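Local atomic coordinates of DNA ligase (Alteromonas mediterranea, PDB entry 6GDR), a protein that probably seals nicks in DNA as a minimal Lig E-type ligase, its nucleotidyl-transfer and OB-like domains working through an adenylated intermediate. Residues I7-L11 with M135-G139; W60-P66 with T156-F161. All blocks are in the same frame, centred on the assembly; numbering follows the deposited sequence.

Interaction 1: residues I7-L11 with M135-G139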
loop_
_atom_site.group_PDB
_atom_site.type_symbol
_atom_site.label_atom_id
_atom_site.label_comp_id
_atom_site.label_asym_id
_atom_site.label_seq_id
_atom_site.Cartn_x
_atom_site.Cartn_y
_atom_site.Cartn_z
ATOM N N ILE D 7 12.901 -17.044 -4.721
ATOM C CA ILE D 7 13.884 -17.530 -5.680
ATOM C C ILE D 7 14.191 -16.441 -6.704
ATOM O O ILE D 7 15.322 -16.332 -7.181
ATOM C CB ILE D 7 13.399 -18.827 -6.366
ATOM C CG1 ILE D 7 14.328 -19.206 -7.526
ATOM C CG2 ILE D 7 11.965 -18.675 -6.850
ATOM C CD1 ILE D 7 14.093 -20.600 -8.071
ATOM N N VAL D 8 13.186 -15.635 -7.038
ATOM C CA VAL D 8 13.384 -14.511 -7.947
ATOM C C VAL D 8 14.016 -13.357 -7.180
ATOM O O VAL D 8 13.740 -13.141 -5.994
ATOM C CB VAL D 8 12.052 -14.094 -8.602
ATOM C CG1 VAL D 8 12.281 -12.985 -9.623
ATOM C CG2 VAL D 8 11.386 -15.291 -9.265
ATOM N N ASP D 9 14.874 -12.603 -7.867
ATOM C CA ASP D 9 15.663 -11.563 -7.215
ATOM C C ASP D 9 14.784 -10.427 -6.703
ATOM O O ASP D 9 14.365 -10.440 -5.541
ATOM C CB ASP D 9 16.728 -11.026 -8.177
ATOM C CG ASP D 9 17.663 -10.032 -7.515
ATOM O OD1 ASP D 9 18.453 -10.455 -6.646
ATOM O OD2 ASP D 9 17.611 -8.833 -7.862
ATOM N N GLY D 10 14.495 -9.444 -7.558
ATOM C CA GLY D 10 13.772 -8.273 -7.119
ATOM C C GLY D 10 12.281 -8.517 -6.972
ATOM O O GLY D 10 11.710 -9.448 -7.540
ATOM N N LEU D 11 11.647 -7.648 -6.191
ATOM C CA LEU D 11 10.214 -7.740 -5.961
ATOM C C LEU D 11 9.441 -7.202 -7.158
ATOM O O LEU D 11 9.870 -6.263 -7.835
ATOM C CB LEU D 11 9.817 -6.961 -4.706
ATOM C CG LEU D 11 10.372 -7.454 -3.368
ATOM C CD1 LEU D 11 9.912 -6.537 -2.244
ATOM C CD2 LEU D 11 9.950 -8.888 -3.089
ATOM N N MET D 135 3.619 -15.798 -4.307
ATOM C CA MET D 135 4.846 -16.525 -4.018
ATOM C C MET D 135 5.863 -16.144 -5.089
ATOM O O MET D 135 5.522 -16.135 -6.284
ATOM C CB MET D 135 4.619 -18.042 -4.014
ATOM C CG MET D 135 3.598 -18.515 -2.992
ATOM S SD MET D 135 3.285 -20.293 -3.068
ATOM C CE MET D 135 4.873 -20.951 -2.563
ATOM N N PRO D 136 7.116 -15.823 -4.719
ATOM C CA PRO D 136 8.117 -15.391 -5.703
ATOM C C PRO D 136 8.735 -16.549 -6.486
ATOM O O PRO D 136 9.955 -16.666 -6.598
ATOM C CB PRO D 136 9.151 -14.671 -4.835
ATOM C CG PRO D 136 9.106 -15.402 -3.542
ATOM C CD PRO D 136 7.675 -15.856 -3.356
ATOM N N VAL D 137 7.881 -17.405 -7.040
ATOM C CA VAL D 137 8.337 -18.590 -7.758
ATOM C C VAL D 137 8.678 -18.220 -9.194
ATOM O O VAL D 137 7.992 -17.405 -9.826
ATOM C CB VAL D 137 7.265 -19.693 -7.699
ATOM C CG1 VAL D 137 7.580 -20.823 -8.676
ATOM C CG2 VAL D 137 7.154 -20.235 -6.280
ATOM N N ALA D 138 9.737 -18.829 -9.720
ATOM C CA ALA D 138 10.203 -18.551 -11.071
ATOM C C ALA D 138 9.570 -19.523 -12.057
ATOM O O ALA D 138 9.641 -20.743 -11.871
ATOM C CB ALA D 138 11.728 -18.648 -11.143
ATOM N N GLY D 139 8.947 -18.979 -13.100
ATOM C CA GLY D 139 8.434 -19.788 -14.189
ATOM C C GLY D 139 7.148 -20.525 -13.877
ATOM O O GLY D 139 7.081 -21.749 -14.020
#
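Across this contact the polar evidence centres on the carbonyl oxygen of Pro-136, which receives the backbone N-H of Val-8. The bond is weak: Val-8 N lies 3.4 Å from Pro-136 O, with an angle of 157° at the hydrogen, so it is long but fairly straight. No second hydrogen bond joins the two segments, and neither forms a strand here.

Pro-136 is the centre of an inverse gamma turn, closed by a weak bond in which Val-137 N approaches Met-135 O at 2.8 Å. The turn directs the proline carbonyl toward the N-terminal segment. It comes directly after strand 129-134, whose Phe-133 lines the AMP pocket. The side chain of Pro-136 is itself about 12 Å from the AMP and rests on Arg-41 and Thr-69.

The apolar evidence is a small cluster of methyls. With CG1 of Val-8 anti to the backbone N (chi1 -176°), CG2 is left beside that N, on the flank of the bonded N-H. From there it reaches Pro-136 O at 3.3 Å and meets Ala-138 CB at 3.9 Å. Ile-7 adds its CG2 branch, which lies 3.7 Å from Val-137 CA and 4.3 Å from Ala-138 CB. The same Ile-7 CG2 is modelled 2.9 Å from Pro-136 O, too short for a relaxed methyl-oxygen contact and therefore doubtful; Ile-7 is also the first modelled residue, where placement may be less certain.

Ala-138 therefore meets methyls of both N-terminal residues, while the CB of Val-137 points away from them. Beyond the pair, Val-137 touches Arg-145 of helix 142-154, and Val-8 also packs on Tyr-199.

Interaction 2: residues W60-P66 with T156-F161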
loop_
_atom_site.group_PDB
_atom_site.type_symbol
_atom_site.label_atom_id
_atom_site.label_comp_id
_atom_site.label_asym_id
_atom_site.label_seq_id
_atom_site.Cartn_x
_atom_site.Cartn_y
_atom_site.Cartn_z
ATOM N N TRP D 60 4.491 -18.402 18.278
ATOM C CA TRP D 60 3.182 -18.983 17.998
ATOM C C TRP D 60 2.556 -18.373 16.751
ATOM O O TRP D 60 1.765 -19.034 16.067
ATOM C CB TRP D 60 2.252 -18.797 19.198
ATOM C CG TRP D 60 1.978 -17.362 19.536
ATOM C CD1 TRP D 60 2.622 -16.602 20.469
ATOM C CD2 TRP D 60 0.986 -16.514 18.943
ATOM N NE1 TRP D 60 2.093 -15.334 20.494
ATOM C CE2 TRP D 60 1.089 -15.254 19.566
ATOM C CE3 TRP D 60 0.024 -16.695 17.945
ATOM C CZ2 TRP D 60 0.264 -14.183 19.225
ATOM C CZ3 TRP D 60 -0.793 -15.632 17.608
ATOM C CH2 TRP D 60 -0.667 -14.392 18.246
ATOM N N PHE D 61 2.896 -17.120 16.439
ATOM C CA PHE D 61 2.329 -16.470 15.264
ATOM C C PHE D 61 2.729 -17.187 13.981
ATOM O O PHE D 61 1.979 -17.162 12.997
ATOM C CB PHE D 61 2.771 -15.008 15.216
ATOM C CG PHE D 61 2.020 -14.179 14.215
ATOM C CD1 PHE D 61 0.826 -13.570 14.560
ATOM C CD2 PHE D 61 2.508 -14.005 12.931
ATOM C CE1 PHE D 61 0.130 -12.805 13.643
ATOM C CE2 PHE D 61 1.817 -13.241 12.010
ATOM C CZ PHE D 61 0.626 -12.641 12.367
ATOM N N THR D 62 3.895 -17.833 13.971
ATOM C CA THR D 62 4.401 -18.527 12.793
ATOM C C THR D 62 4.436 -20.038 12.976
ATOM O O THR D 62 4.941 -20.746 12.098
ATOM C CB THR D 62 5.804 -18.020 12.445
ATOM O OG1 THR D 62 6.726 -18.411 13.470
ATOM C CG2 THR D 62 5.814 -16.505 12.312
ATOM N N ALA D 63 3.913 -20.549 14.087
ATOM C CA ALA D 63 3.965 -21.979 14.350
ATOM C C ALA D 63 3.228 -22.752 13.264
ATOM O O ALA D 63 2.086 -22.432 12.921
ATOM C CB ALA D 63 3.359 -22.284 15.719
ATOM N N ASN D 64 3.894 -23.769 12.719
ATOM C CA ASN D 64 3.339 -24.690 11.731
ATOM C C ASN D 64 3.117 -24.044 10.370
ATOM O O ASN D 64 2.439 -24.635 9.518
ATOM C CB ASN D 64 2.022 -25.312 12.215
ATOM C CG ASN D 64 2.188 -26.094 13.503
ATOM O OD1 ASN D 64 1.553 -25.796 14.513
ATOM N ND2 ASN D 64 3.050 -27.105 13.471
ATOM N N TRP D 65 3.668 -22.853 10.129
ATOM C CA TRP D 65 3.568 -22.255 8.810
ATOM C C TRP D 65 4.324 -23.109 7.792
ATOM O O TRP D 65 5.209 -23.887 8.155
ATOM C CB TRP D 65 4.130 -20.833 8.817
ATOM C CG TRP D 65 3.190 -19.802 9.368
ATOM C CD1 TRP D 65 2.116 -20.019 10.182
ATOM C CD2 TRP D 65 3.238 -18.389 9.135
ATOM N NE1 TRP D 65 1.496 -18.828 10.474
ATOM C CE2 TRP D 65 2.165 -17.813 9.842
ATOM C CE3 TRP D 65 4.085 -17.557 8.397
ATOM C CZ2 TRP D 65 1.918 -16.441 9.835
ATOM C CZ3 TRP D 65 3.838 -16.198 8.391
ATOM C CH2 TRP D 65 2.764 -15.652 9.104
ATOM N N PRO D 66 3.989 -22.985 6.508
ATOM C CA PRO D 66 4.702 -23.761 5.487
ATOM C C PRO D 66 6.191 -23.447 5.477
ATOM O O PRO D 66 6.653 -22.450 6.038
ATOM C CB PRO D 66 4.033 -23.330 4.175
ATOM C CG PRO D 66 2.701 -22.805 4.578
ATOM C CD PRO D 66 2.894 -22.187 5.927
ATOM N N THR D 156 -2.372 -25.961 6.723
ATOM C CA THR D 156 -1.754 -25.165 7.781
ATOM C C THR D 156 -2.760 -24.993 8.911
ATOM O O THR D 156 -3.801 -24.333 8.712
ATOM C CB THR D 156 -1.301 -23.806 7.253
ATOM O OG1 THR D 156 -0.315 -23.994 6.230
ATOM C CG2 THR D 156 -0.707 -22.956 8.373
ATOM N N PRO D 157 -2.508 -25.549 10.102
ATOM C CA PRO D 157 -3.493 -25.418 11.188
ATOM C C PRO D 157 -3.579 -24.021 11.774
ATOM O O PRO D 157 -4.618 -23.674 12.349
ATOM C CB PRO D 157 -2.999 -26.427 12.233
ATOM C CG PRO D 157 -1.531 -26.515 11.995
ATOM C CD PRO D 157 -1.338 -26.346 10.514
ATOM N N ASN D 158 -2.539 -23.211 11.644
ATOM C CA ASN D 158 -2.516 -21.898 12.282
ATOM C C ASN D 158 -3.448 -20.940 11.546
ATOM O O ASN D 158 -3.284 -20.746 10.333
ATOM C CB ASN D 158 -1.093 -21.350 12.293
ATOM C CG ASN D 158 -0.900 -20.248 13.313
ATOM O OD1 ASN D 158 -1.836 -19.520 13.646
ATOM N ND2 ASN D 158 0.322 -20.122 13.820
ATOM N N PRO D 159 -4.427 -20.322 12.217
ATOM C CA PRO D 159 -5.313 -19.378 11.516
ATOM C C PRO D 159 -4.665 -18.038 11.206
ATOM O O PRO D 159 -5.260 -17.243 10.466
ATOM C CB PRO D 159 -6.484 -19.212 12.491
ATOM C CG PRO D 159 -5.886 -19.452 13.826
ATOM C CD PRO D 159 -4.817 -20.492 13.627
ATOM N N THR D 160 -3.478 -17.756 11.748
ATOM C CA THR D 160 -2.782 -16.522 11.399
ATOM C C THR D 160 -2.365 -16.517 9.934
ATOM O O THR D 160 -2.252 -15.446 9.326
ATOM C CB THR D 160 -1.555 -16.335 12.289
ATOM O OG1 THR D 160 -0.681 -17.462 12.147
ATOM C CG2 THR D 160 -1.968 -16.191 13.749
ATOM N N PHE D 161 -2.129 -17.693 9.359
ATOM C CA PHE D 161 -1.810 -17.806 7.943
ATOM C C PHE D 161 -3.104 -17.785 7.140
ATOM O O PHE D 161 -3.938 -18.688 7.273
ATOM C CB PHE D 161 -1.026 -19.089 7.679
ATOM C CG PHE D 161 -0.550 -19.230 6.261
ATOM C CD1 PHE D 161 0.719 -18.813 5.899
ATOM C CD2 PHE D 161 -1.372 -19.783 5.292
ATOM C CE1 PHE D 161 1.162 -18.942 4.596
ATOM C CE2 PHE D 161 -0.936 -19.915 3.988
ATOM C CZ PHE D 161 0.332 -19.494 3.639
#
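Asn-158 grips the 60-66 segment with one amide nitrogen that serves two carbonyls. Its ND2 lies 2.9 Å from Trp-60 O, and 3.0 Å from Ala-63 O along a straighter path (162° at the hydrogen) that ends on a lone pair. Both acceptors lie close to the amide plane, which fixes the rotation of the group. Thr-160 OG1 stands 2.8 Å from Phe-61 O and equally near Asn-158 OD1, while its CB sits over the face of the Phe-61 ring.

Alongside, the edge of Phe-161 meets the face of Trp-65 (planes at 74°), Thr-62 CA covers the opposite face, and Pro-66 CD lies over the Phe-161 ring.

In the next shell an Asx turn steadies the amide: Thr-160 N donates to Asn-158 OD1 at 3.1 Å, from above the carbonyl plane. Trp-42 and Phe-130 pack against Trp-65, and Thr-156 OG1 is held by Leu-152 O.

A leucine in place of Asn-158 would probably leave the carbonyls of Trp-60 and Ala-63 without their shared donor and the Asx turn without its acceptor. Directional bonds thus fix the type I turn Asn-158 to Phe-161 against Trp-60 and the type II turn Thr-62 to Trp-65, beside ring packing.

In the fold
Interactions 1 and 2 lie at the two ends of one beta-alpha-beta crossover: 135-139 leads from strand 129-134 into helix 142-154, and the loop 156-161 leads on from the end of that helix into the adjacent parallel strand 161-163. Their centres are 22 Å apart, and their nearest atoms, about 7 Å apart, do not touch. Interaction 1 is a surface contact, burying 218 Å² and placing the N-terminal segment against the loop through one weak backbone bond and a few methyls. Interaction 2 is partly buried, covers 476 Å², and combines side-chain-to-backbone hydrogen bonds with ring packing, joining helix 59-62 and the turn that follows it to the loop entering edge strand 161-163.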